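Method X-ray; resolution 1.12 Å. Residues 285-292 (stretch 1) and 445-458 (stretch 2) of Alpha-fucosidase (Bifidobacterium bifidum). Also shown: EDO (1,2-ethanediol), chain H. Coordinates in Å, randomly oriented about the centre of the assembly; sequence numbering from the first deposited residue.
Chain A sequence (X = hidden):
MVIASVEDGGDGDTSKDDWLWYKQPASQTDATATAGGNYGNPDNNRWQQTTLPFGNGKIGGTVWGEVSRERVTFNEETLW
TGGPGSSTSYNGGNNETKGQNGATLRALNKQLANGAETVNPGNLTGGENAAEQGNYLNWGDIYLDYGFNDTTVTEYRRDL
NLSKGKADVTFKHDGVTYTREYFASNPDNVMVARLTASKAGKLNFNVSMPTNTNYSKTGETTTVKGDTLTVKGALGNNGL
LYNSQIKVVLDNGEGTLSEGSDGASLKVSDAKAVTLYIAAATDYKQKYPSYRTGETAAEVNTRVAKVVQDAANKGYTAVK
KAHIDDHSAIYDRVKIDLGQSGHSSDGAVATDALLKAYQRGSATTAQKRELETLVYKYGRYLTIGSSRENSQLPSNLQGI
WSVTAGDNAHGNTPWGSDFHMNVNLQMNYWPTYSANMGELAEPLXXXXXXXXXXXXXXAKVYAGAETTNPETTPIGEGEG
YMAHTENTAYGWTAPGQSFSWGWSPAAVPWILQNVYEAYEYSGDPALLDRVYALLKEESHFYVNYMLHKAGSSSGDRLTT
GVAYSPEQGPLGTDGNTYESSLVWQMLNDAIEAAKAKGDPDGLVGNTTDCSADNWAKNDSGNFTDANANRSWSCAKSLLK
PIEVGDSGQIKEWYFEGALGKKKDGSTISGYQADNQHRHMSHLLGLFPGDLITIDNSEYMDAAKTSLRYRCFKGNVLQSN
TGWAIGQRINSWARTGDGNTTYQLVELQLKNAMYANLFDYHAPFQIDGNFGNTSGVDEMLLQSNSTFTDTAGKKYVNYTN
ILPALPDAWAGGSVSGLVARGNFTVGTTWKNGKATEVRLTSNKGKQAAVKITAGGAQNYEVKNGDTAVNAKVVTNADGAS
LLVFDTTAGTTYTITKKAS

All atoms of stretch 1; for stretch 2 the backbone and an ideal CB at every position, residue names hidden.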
# COMPACT_ATOMS: atom_id res chain seq x y z
N LYS A 285 -10.88 -3.55 -18.48
CA LYS A 285 -10.48 -2.15 -18.56
C LYS A 285 -11.12 -1.42 -17.41
O LYS A 285 -12.27 -1.69 -17.07
CB LYS A 285 -10.89 -1.53 -19.90
CG LYS A 285 -10.26 -0.16 -20.18
CD LYS A 285 -10.62 0.33 -21.58
CE LYS A 285 -10.14 1.75 -21.85
NZ LYS A 285 -8.67 1.90 -21.73
N GLN A 286 -10.39 -0.49 -16.80
CA GLN A 286 -10.96 0.34 -15.75
C GLN A 286 -11.75 1.46 -16.42
O GLN A 286 -11.24 2.58 -16.61
CB GLN A 286 -9.89 0.88 -14.79
CG GLN A 286 -10.52 1.50 -13.55
CD GLN A 286 -9.51 1.91 -12.50
OE1 GLN A 286 -8.30 1.98 -12.74
NE2 GLN A 286 -10.01 2.20 -11.31
N LYS A 287 -12.98 1.12 -16.80
CA LYS A 287 -13.83 1.98 -17.60
C LYS A 287 -15.28 1.70 -17.21
O LYS A 287 -15.82 0.66 -17.54
CB LYS A 287 -13.62 1.70 -19.10
CG LYS A 287 -14.44 2.61 -20.02
CD LYS A 287 -14.09 2.42 -21.49
CE LYS A 287 -15.19 1.71 -22.26
NZ LYS A 287 -15.11 1.98 -23.72
N TYR A 288 -15.88 2.64 -16.48
CA TYR A 288 -17.26 2.49 -16.01
C TYR A 288 -18.21 2.77 -17.18
O TYR A 288 -17.98 3.73 -17.92
CB TYR A 288 -17.52 3.49 -14.87
CG TYR A 288 -18.94 3.47 -14.37
CD1 TYR A 288 -19.32 2.58 -13.36
CD2 TYR A 288 -19.90 4.32 -14.90
CE1 TYR A 288 -20.63 2.55 -12.90
CE2 TYR A 288 -21.20 4.30 -14.45
CZ TYR A 288 -21.56 3.42 -13.45
OH TYR A 288 -22.87 3.41 -13.02
N PRO A 289 -19.30 1.99 -17.32
CA PRO A 289 -19.75 0.86 -16.50
C PRO A 289 -19.39 -0.55 -16.97
O PRO A 289 -19.65 -1.50 -16.24
CB PRO A 289 -21.26 1.02 -16.54
CG PRO A 289 -21.51 1.49 -17.94
CD PRO A 289 -20.32 2.34 -18.33
N SER A 290 -18.82 -0.71 -18.17
CA SER A 290 -18.65 -2.05 -18.76
C SER A 290 -17.40 -2.79 -18.32
O SER A 290 -17.35 -4.01 -18.36
CB SER A 290 -18.68 -1.98 -20.29
OG SER A 290 -17.48 -1.42 -20.80
N TYR A 291 -16.37 -2.03 -17.93
CA TYR A 291 -15.09 -2.58 -17.47
C TYR A 291 -14.46 -3.60 -18.43
O TYR A 291 -13.87 -4.59 -18.00
CB TYR A 291 -15.20 -3.14 -16.05
CG TYR A 291 -15.46 -2.05 -15.03
CD1 TYR A 291 -14.41 -1.37 -14.43
CD2 TYR A 291 -16.76 -1.68 -14.70
CE1 TYR A 291 -14.64 -0.36 -13.51
CE2 TYR A 291 -17.01 -0.67 -13.78
CZ TYR A 291 -15.95 -0.01 -13.19
OH TYR A 291 -16.22 1.00 -12.28
N ARG A 292 -14.57 -3.33 -19.73
CA ARG A 292 -13.96 -4.17 -20.77
C ARG A 292 -13.31 -3.33 -21.86
O ARG A 292 -13.75 -2.20 -22.12
CB ARG A 292 -14.99 -5.10 -21.41
CG ARG A 292 -15.65 -6.09 -20.46
CD ARG A 292 -14.65 -7.12 -19.92
NE ARG A 292 -15.32 -8.19 -19.18
CZ ARG A 292 -15.63 -8.14 -17.89
NH1 ARG A 292 -15.33 -7.07 -17.16
NH2 ARG A 292 -16.24 -9.17 -17.32
N UNK A 445 -3.67 6.70 -7.98
CA UNK A 445 -4.36 7.92 -8.38
C UNK A 445 -5.45 7.59 -9.39
O UNK A 445 -6.59 8.03 -9.25
CB UNK A 445 -3.38 8.94 -8.96
N UNK A 446 -5.10 6.80 -10.40
CA UNK A 446 -6.08 6.37 -11.39
C UNK A 446 -7.22 5.55 -10.77
O UNK A 446 -8.38 5.69 -11.17
CB UNK A 446 -5.39 5.55 -12.48
N UNK A 447 -6.90 4.72 -9.78
CA UNK A 447 -7.91 3.92 -9.09
C UNK A 447 -8.92 4.81 -8.36
O UNK A 447 -10.13 4.56 -8.41
CB UNK A 447 -7.24 2.96 -8.10
N UNK A 448 -8.42 5.83 -7.68
CA UNK A 448 -9.29 6.72 -6.92
C UNK A 448 -10.13 7.56 -7.89
O UNK A 448 -11.33 7.73 -7.69
CB UNK A 448 -8.47 7.62 -5.99
N UNK A 449 -9.52 8.03 -8.98
CA UNK A 449 -10.29 8.65 -10.07
C UNK A 449 -11.37 7.69 -10.57
O UNK A 449 -12.49 8.10 -10.86
CB UNK A 449 -9.37 9.05 -11.22
N UNK A 450 -11.01 6.41 -10.63
CA UNK A 450 -11.93 5.35 -11.05
C UNK A 450 -13.10 5.11 -10.12
O UNK A 450 -14.10 4.51 -10.52
CB UNK A 450 -11.16 4.04 -11.20
N UNK A 451 -13.00 5.58 -8.87
CA UNK A 451 -14.10 5.47 -7.93
C UNK A 451 -15.17 6.54 -8.14
O UNK A 451 -16.26 6.43 -7.60
CB UNK A 451 -13.56 5.55 -6.50
N UNK A 452 -14.87 7.58 -8.92
CA UNK A 452 -15.79 8.72 -9.00
C UNK A 452 -17.11 8.36 -9.67
O UNK A 452 -18.17 8.59 -9.10
CB UNK A 452 -15.13 9.87 -9.76
N UNK A 453 -17.06 7.79 -10.88
CA UNK A 453 -18.30 7.43 -11.57
C UNK A 453 -19.17 6.43 -10.80
O UNK A 453 -20.34 6.73 -10.54
CB UNK A 453 -17.96 6.85 -12.94
N UNK A 454 -18.63 5.26 -10.42
CA UNK A 454 -19.48 4.36 -9.62
C UNK A 454 -19.85 4.97 -8.26
O UNK A 454 -20.98 4.79 -7.79
CB UNK A 454 -18.77 3.02 -9.41
N UNK A 455 -18.94 5.74 -7.68
CA UNK A 455 -19.17 6.34 -6.37
C UNK A 455 -20.25 7.41 -6.37
O UNK A 455 -20.86 7.66 -5.33
CB UNK A 455 -17.87 6.94 -5.85
N UNK A 456 -20.50 8.03 -7.52
CA UNK A 456 -21.60 8.98 -7.63
C UNK A 456 -22.95 8.28 -7.50
O UNK A 456 -23.91 8.86 -7.00
CB UNK A 456 -21.52 9.73 -8.96
N UNK A 457 -23.02 7.02 -7.95
CA UNK A 457 -24.22 6.21 -7.76
C UNK A 457 -24.44 5.95 -6.27
O UNK A 457 -25.53 6.15 -5.75
CB UNK A 457 -24.11 4.89 -8.53
N UNK A 458 -23.38 5.54 -5.58
CA UNK A 458 -23.44 5.29 -4.14
C UNK A 458 -23.81 6.56 -3.37
O UNK A 458 -24.63 6.52 -2.45
CB UNK A 458 -22.10 4.75 -3.64
C1 EDO H . -13.83 3.78 -13.86
O1 EDO H . -14.70 4.73 -13.22
C2 EDO H . -13.22 4.33 -15.20
O2 EDO H . -14.29 4.84 -15.98

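Position 445 has helical angles (-60/-48) and no atom of stretch 1 within 5.5 Å of its ideal CB, so stretch 1 leaves the choice open; it is Ile-445.

At 446, CA-to-CB runs sideways and the ideal CB lies 4.6 Å from OE1 of Gln-286. A medium or long polar chain could turn back toward the carbonyl of Gln-286. The residue is Glu-446, extended (t, t). Its OE2 stays 3.8 Å from OE1 of Gln-286, two acceptors with no direct bond, but water 2 donates to OE2 of Glu-446 (2.7 Å) and to O of Gln-286 (2.8 Å).

CA-to-CB of 447 points away, so stretch 1 restricts its side chain little, although the ideal CB is 4.3 Å from NE2 of Gln-286. Tyr-447 places CD1 3.7 Å from NE2 of Gln-286. Water 1 donates to O of Tyr-447 (2.9 Å) and accepts a weak bond from NE2 of Gln-286 (2.7 Å).

Positions 448 (away) and 449 (sideways) have nothing of stretch 1 near their ideal CB; they are Val-448 and Glu-449.

The decisive position is 450. The ideal CB of 450 would lie 2.2 Å from NE2 of Gln-286, a clash, although phi/psi (-66/-19) are ordinary helical values that do not themselves call for glycine. With the amide placed as it is, only glycine fits, and Gly-450 brings its CA to 3.7 Å from NE2 of Gln-286. O of Gly-450 accepts from O1 of the ethanediol (2.8 Å) and from water 4 (2.8 Å), which also bonds OH of Tyr-291 (2.6 Å).

Positions 451 and 452 meet no nearby atom of stretch 1 and are Leu-451 and Val-452.

At 453, CB points toward stretch 1, 3.7 Å from CD2 of Tyr-288. A chain with aliphatic length suits the ring, and a polar end could extend toward the carbonyl beyond. Lys-453 packs CB 3.8 Å from CD2 of Tyr-288, and its NZ reaches O of Tyr-288 only through water 3, to which NZ donates (2.8 Å) and which donates to that O (2.8 Å).

Position 454 has its ideal CB 4.0 Å from CE1 of Tyr-288. A compact apolar group suits, and phi of -64° allows proline. Pro-454 lays its N over one face of the Tyr-288 ring, with CG 3.8 Å from OH of Tyr-291.

At 455 an ideal CB would come 2.4 Å from the carbonyl O of Leu-451, favouring Gly-455.

Position 457 points toward stretch 1, CB 4.9 Å from OH of Tyr-288; a branched aliphatic or small polar chain would serve. Val-457 (t) sets CG2 3.6 Å from OH of Tyr-288. At 456 and 458 nothing of stretch 1 is near the ideal CB; they are Arg-456 and Thr-458.

Stretch 2, residues 445-458: IEYVEGLVKPGRVT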
# COMPACT_ATOMS: atom_id res chain seq x y z
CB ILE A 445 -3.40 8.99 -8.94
CG1 ILE A 445 -2.26 9.26 -7.95
CG2 ILE A 445 -4.16 10.28 -9.25
CD1 ILE A 445 -1.19 10.20 -8.47
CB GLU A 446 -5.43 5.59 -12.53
CG GLU A 446 -6.42 5.30 -13.66
CD GLU A 446 -5.86 4.48 -14.80
OE1 GLU A 446 -4.63 4.35 -14.93
OE2 GLU A 446 -6.68 3.95 -15.58
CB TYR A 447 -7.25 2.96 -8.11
CG TYR A 447 -8.22 2.00 -7.46
CD1 TYR A 447 -8.67 0.88 -8.15
CD2 TYR A 447 -8.70 2.23 -6.18
CE1 TYR A 447 -9.57 -0.00 -7.57
CE2 TYR A 447 -9.61 1.36 -5.59
CZ TYR A 447 -10.04 0.24 -6.29
OH TYR A 447 -10.94 -0.61 -5.70
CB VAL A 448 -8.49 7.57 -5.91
CG1 VAL A 448 -9.40 8.57 -5.20
CG2 VAL A 448 -7.83 6.65 -4.88
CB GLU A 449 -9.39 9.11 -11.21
CG GLU A 449 -8.50 10.28 -10.82
CD GLU A 449 -7.43 10.62 -11.84
OE1 GLU A 449 -6.92 9.71 -12.53
OE2 GLU A 449 -7.06 11.81 -11.93
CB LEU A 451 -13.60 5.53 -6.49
CG LEU A 451 -12.65 4.42 -6.04
CD1 LEU A 451 -12.16 4.68 -4.62
CD2 LEU A 451 -13.31 3.04 -6.13
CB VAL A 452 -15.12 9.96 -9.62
CG1 VAL A 452 -16.13 11.10 -9.77
CG2 VAL A 452 -13.93 10.41 -8.77
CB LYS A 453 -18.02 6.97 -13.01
CG LYS A 453 -17.61 8.11 -13.93
CD LYS A 453 -17.39 7.60 -15.35
CE LYS A 453 -17.01 8.74 -16.27
NZ LYS A 453 -16.80 8.25 -17.66
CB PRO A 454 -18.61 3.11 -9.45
CG PRO A 454 -17.20 3.59 -9.66
CD PRO A 454 -17.31 4.66 -10.69
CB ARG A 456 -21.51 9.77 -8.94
CG ARG A 456 -20.47 10.87 -8.91
CD ARG A 456 -20.23 11.43 -10.29
NE ARG A 456 -19.30 12.56 -10.29
CZ ARG A 456 -18.86 13.16 -11.39
NH1 ARG A 456 -19.26 12.76 -12.59
NH2 ARG A 456 -18.03 14.18 -11.29
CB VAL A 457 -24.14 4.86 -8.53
CG1 VAL A 457 -25.43 4.07 -8.37
CG2 VAL A 457 -23.86 5.10 -10.01
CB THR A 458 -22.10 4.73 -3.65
OG1 THR A 458 -21.81 3.54 -4.40
CG2 THR A 458 -22.16 4.37 -2.18
O HOH W 1 -11.72 2.33 -9.27
O HOH W 2 -9.36 4.41 -15.65
O HOH W 3 -16.03 5.64 -18.36
O HOH W 4 -14.10 1.76 -10.90
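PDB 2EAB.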